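Local coordinates for protein UTP-glucose-1-phosphate uridylyltransferase 2 (Trypanosoma brucei, PDB 3GUE) that probably catalyses the formation of UDP-glucose and diphosphate from UTP and glucose 1-phosphate, as a UDPGP type 1 family nucleotidyltransferase, at residues G10-M19 with V165-V176. Sequence-based numbering, arbitrary orientation.
Sequences GAALACLEKM and VPKIRQDNFFPV
Lys18 runs alongside Pro175 because its CG lies anti to the backbone N (chi1 -176°) and the chain stays extended beyond it. Its CD passes 3.6 Å from Pro175 CB, the side chains running oppositely. Phe174 has CG roughly anti to its carbonyl carbon (chi1 -88°), which lays the ring on the helix's first turn. Ala11 CA makes a CH-pi contact over one face of the Phe174 ring, 3.7 Å from the centroid and 15° off the normal. Ala14 CB approaches this ring obliquely, 3.6 Å from Phe174 CD1. The Pro175 ring rests on the helix backbone, its CG 3.5 Å from Cys15 CA. Cys15 SG touches Pro175 CG and Ile168 CG2, 3.7 Å from the latter. Met19 crosses Pro166 at about a right angle, with CG 3.6 Å from Pro166 CD. Its CE ends near Val165, which lines a pocket holding dimercaptobutanediol, probably from the crystallisation liquor. Asn172 OD1 accepts from Phe174 N (3.1 Å) in an Asx turn that helps shape the bend into Pro175. His36 NE2 of helix 26-40 is hydrogen-bonded to Phe173 O. Lys18 NZ forms a salt bridge with Glu185; its 2.8 Å approach to Val176 O is too poorly angled for a hydrogen bond. Strand 165-169 lies between strands 186-187 and 344-349 of an antiparallel sheet. No hydrogen bond joins the segments, so mainly apolar contact holds the N-terminal helix against this sheet and the loop leaving it.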
loop_
_atom_site.group_PDB
_atom_site.type_symbol
_atom_site.label_atom_id
_atom_site.label_comp_id
_atom_site.label_asym_id
_atom_site.label_seq_id
_atom_site.Cartn_x
_atom_site.Cartn_y
_atom_site.Cartn_z
ATOM N N GLY A 10 5.669 19.534 27.086
ATOM C CA GLY A 10 4.984 18.575 27.962
ATOM C C GLY A 10 4.326 17.466 27.142
ATOM O O GLY A 10 4.313 16.302 27.577
ATOM N N ALA A 11 3.795 17.836 25.964
ATOM C CA ALA A 11 3.167 16.889 25.008
ATOM C C ALA A 11 4.150 15.840 24.471
ATOM O O ALA A 11 3.783 14.677 24.279
ATOM C CB ALA A 11 2.532 17.638 23.839
ATOM N N ALA A 12 5.381 16.267 24.224
ATOM C CA ALA A 12 6.449 15.388 23.704
ATOM C C ALA A 12 6.944 14.442 24.777
ATOM O O ALA A 12 7.132 13.240 24.544
ATOM C CB ALA A 12 7.595 16.234 23.138
ATOM N N LEU A 13 7.119 14.968 25.987
ATOM C CA LEU A 13 7.498 14.152 27.138
ATOM C C LEU A 13 6.437 13.077 27.459
ATOM O O LEU A 13 6.764 11.901 27.735
ATOM C CB LEU A 13 7.797 15.068 28.355
ATOM C CG LEU A 13 8.490 14.406 29.538
ATOM C CD1 LEU A 13 9.784 13.847 29.006
ATOM C CD2 LEU A 13 8.690 15.438 30.687
ATOM N N ALA A 14 5.165 13.480 27.402
ATOM C CA ALA A 14 4.055 12.534 27.508
ATOM C C ALA A 14 4.103 11.420 26.431
ATOM O O ALA A 14 3.886 10.242 26.770
ATOM C CB ALA A 14 2.685 13.281 27.483
ATOM N N CYS A 15 4.387 11.783 25.168
ATOM C CA CYS A 15 4.535 10.797 24.079
ATOM C C CYS A 15 5.740 9.914 24.375
ATOM O O CYS A 15 5.688 8.704 24.175
ATOM C CB CYS A 15 4.701 11.429 22.677
ATOM S SG CYS A 15 3.307 12.455 22.108
ATOM N N LEU A 16 6.799 10.536 24.876
ATOM C CA LEU A 16 8.073 9.836 25.119
ATOM C C LEU A 16 7.872 8.737 26.123
ATOM O O LEU A 16 8.272 7.589 25.884
ATOM C CB LEU A 16 9.159 10.818 25.595
ATOM C CG LEU A 16 10.567 10.290 25.893
ATOM C CD1 LEU A 16 11.522 11.450 25.860
ATOM C CD2 LEU A 16 10.645 9.591 27.272
ATOM N N GLU A 17 7.233 9.095 27.245
ATOM C CA GLU A 17 7.050 8.201 28.366
ATOM C C GLU A 17 6.100 7.082 28.023
ATOM O O GLU A 17 6.351 5.944 28.385
ATOM C CB GLU A 17 6.586 8.971 29.622
ATOM C CG GLU A 17 7.703 9.748 30.324
ATOM C CD GLU A 17 7.249 10.622 31.509
ATOM O OE1 GLU A 17 6.035 10.821 31.736
ATOM O OE2 GLU A 17 8.146 11.120 32.223
ATOM N N LYS A 18 5.016 7.405 27.309
ATOM C CA LYS A 18 4.055 6.399 26.860
ATOM C C LYS A 18 4.694 5.402 25.879
ATOM O O LYS A 18 4.357 4.213 25.902
ATOM C CB LYS A 18 2.848 7.077 26.193
ATOM C CG LYS A 18 1.725 6.129 25.774
ATOM C CD LYS A 18 0.495 6.882 25.268
ATOM C CE LYS A 18 -0.778 6.009 25.348
ATOM N NZ LYS A 18 -1.965 6.876 25.036
ATOM N N MET A 19 5.580 5.889 25.000
ATOM C CA MET A 19 6.285 5.014 24.045
ATOM C C MET A 19 7.275 4.084 24.744
ATOM O O MET A 19 7.300 2.866 24.502
ATOM C CB MET A 19 6.980 5.826 22.943
ATOM C CG MET A 19 5.993 6.489 21.971
ATOM S SD MET A 19 6.690 7.671 20.815
ATOM C CE MET A 19 7.159 6.620 19.471
ATOM N N VAL A 165 3.318 4.127 17.254
ATOM C CA VAL A 165 3.418 5.496 17.711
ATOM C C VAL A 165 2.040 5.925 18.249
ATOM O O VAL A 165 1.009 5.457 17.776
ATOM C CB VAL A 165 3.991 6.477 16.588
ATOM C CG1 VAL A 165 5.284 5.940 15.972
ATOM C CG2 VAL A 165 3.009 6.766 15.492
ATOM N N PRO A 166 2.006 6.798 19.265
ATOM C CA PRO A 166 0.644 7.170 19.664
ATOM C C PRO A 166 -0.003 8.156 18.691
ATOM O O PRO A 166 0.699 8.949 18.047
ATOM C CB PRO A 166 0.867 7.828 21.042
ATOM C CG PRO A 166 2.204 8.432 20.956
ATOM C CD PRO A 166 3.029 7.469 20.101
ATOM N N LYS A 167 -1.318 8.040 18.528
ATOM C CA LYS A 167 -2.137 9.073 17.899
ATOM C C LYS A 167 -2.081 10.234 18.878
ATOM O O LYS A 167 -2.037 10.010 20.092
ATOM C CB LYS A 167 -3.577 8.614 17.770
ATOM C CG LYS A 167 -3.762 7.427 16.836
ATOM C CD LYS A 167 -5.213 7.002 16.850
ATOM C CE LYS A 167 -5.390 5.691 16.098
ATOM N NZ LYS A 167 -6.833 5.311 15.990
ATOM N N ILE A 168 -2.020 11.461 18.375
ATOM C CA ILE A 168 -1.848 12.609 19.273
ATOM C C ILE A 168 -3.033 13.569 19.054
ATOM O O ILE A 168 -3.514 13.671 17.945
ATOM C CB ILE A 168 -0.450 13.276 19.108
ATOM C CG1 ILE A 168 -0.213 13.782 17.673
ATOM C CG2 ILE A 168 0.696 12.266 19.514
ATOM C CD1 ILE A 168 0.809 14.933 17.604
ATOM N N ARG A 169 -3.513 14.225 20.109
ATOM C CA ARG A 169 -4.692 15.101 19.997
ATOM C C ARG A 169 -4.385 16.280 19.071
ATOM O O ARG A 169 -3.307 16.888 19.154
ATOM C CB ARG A 169 -5.114 15.630 21.373
ATOM C CG ARG A 169 -5.509 14.605 22.449
ATOM C CD ARG A 169 -5.905 15.348 23.768
ATOM N NE ARG A 169 -6.994 16.331 23.581
ATOM C CZ ARG A 169 -8.246 16.205 24.020
ATOM N NH1 ARG A 169 -8.617 15.141 24.721
ATOM N NH2 ARG A 169 -9.128 17.175 23.791
ATOM N N GLN A 170 -5.337 16.637 18.218
ATOM C CA GLN A 170 -5.137 17.776 17.309
ATOM C C GLN A 170 -4.982 19.124 18.035
ATOM O O GLN A 170 -4.298 20.040 17.533
ATOM C CB GLN A 170 -6.275 17.866 16.302
ATOM C CG GLN A 170 -6.221 16.805 15.147
ATOM C CD GLN A 170 -7.343 16.963 14.201
ATOM O OE1 GLN A 170 -8.025 17.985 14.227
ATOM N NE2 GLN A 170 -7.567 15.957 13.329
ATOM N N ASP A 171 -5.604 19.242 19.208
ATOM C CA ASP A 171 -5.564 20.504 20.006
ATOM C C ASP A 171 -4.288 20.737 20.810
ATOM O O ASP A 171 -3.642 21.788 20.668
ATOM C CB ASP A 171 -6.842 20.715 20.859
ATOM C CG ASP A 171 -7.082 19.592 21.905
ATOM O OD1 ASP A 171 -6.226 18.692 22.069
ATOM O OD2 ASP A 171 -8.137 19.628 22.581
ATOM N N ASN A 172 -3.880 19.766 21.619
ATOM C CA ASN A 172 -2.710 19.976 22.490
ATOM C C ASN A 172 -1.507 19.050 22.239
ATOM O O ASN A 172 -0.506 19.111 22.973
ATOM C CB ASN A 172 -3.118 20.025 23.998
ATOM C CG ASN A 172 -3.574 18.667 24.564
ATOM O OD1 ASN A 172 -3.259 17.596 24.041
ATOM N ND2 ASN A 172 -4.310 18.718 25.639
ATOM N N PHE A 173 -1.636 18.171 21.249
ATOM C CA PHE A 173 -0.570 17.231 20.804
ATOM C C PHE A 173 -0.115 16.164 21.822
ATOM O O PHE A 173 0.890 15.480 21.617
ATOM C CB PHE A 173 0.623 17.989 20.165
ATOM C CG PHE A 173 0.194 19.041 19.150
ATOM C CD1 PHE A 173 -0.096 18.681 17.834
ATOM C CD2 PHE A 173 0.038 20.384 19.528
ATOM C CE1 PHE A 173 -0.508 19.646 16.902
ATOM C CE2 PHE A 173 -0.387 21.364 18.590
ATOM C CZ PHE A 173 -0.653 20.979 17.283
ATOM N N PHE A 174 -0.870 16.024 22.901
ATOM C CA PHE A 174 -0.633 14.941 23.871
ATOM C C PHE A 174 -1.055 13.606 23.283
ATOM O O PHE A 174 -1.929 13.584 22.446
ATOM C CB PHE A 174 -1.394 15.218 25.160
ATOM C CG PHE A 174 -0.609 16.059 26.149
ATOM C CD1 PHE A 174 -0.097 15.491 27.308
ATOM C CD2 PHE A 174 -0.382 17.414 25.903
ATOM C CE1 PHE A 174 0.641 16.272 28.224
ATOM C CE2 PHE A 174 0.352 18.208 26.788
ATOM C CZ PHE A 174 0.877 17.634 27.947
ATOM N N PRO A 175 -0.454 12.483 23.721
ATOM C CA PRO A 175 -1.055 11.239 23.210
ATOM C C PRO A 175 -2.502 11.122 23.698
ATOM O O PRO A 175 -2.822 11.449 24.856
ATOM C CB PRO A 175 -0.220 10.128 23.876
ATOM C CG PRO A 175 1.005 10.789 24.367
ATOM C CD PRO A 175 0.640 12.222 24.661
ATOM N N VAL A 176 -3.356 10.644 22.803
ATOM C CA VAL A 176 -4.767 10.484 23.066
ATOM C C VAL A 176 -4.962 9.350 24.065
ATOM O O VAL A 176 -4.163 8.414 24.138
ATOM C CB VAL A 176 -5.566 10.283 21.741
ATOM C CG1 VAL A 176 -5.294 8.912 21.108
ATOM C CG2 VAL A 176 -7.076 10.558 21.930
#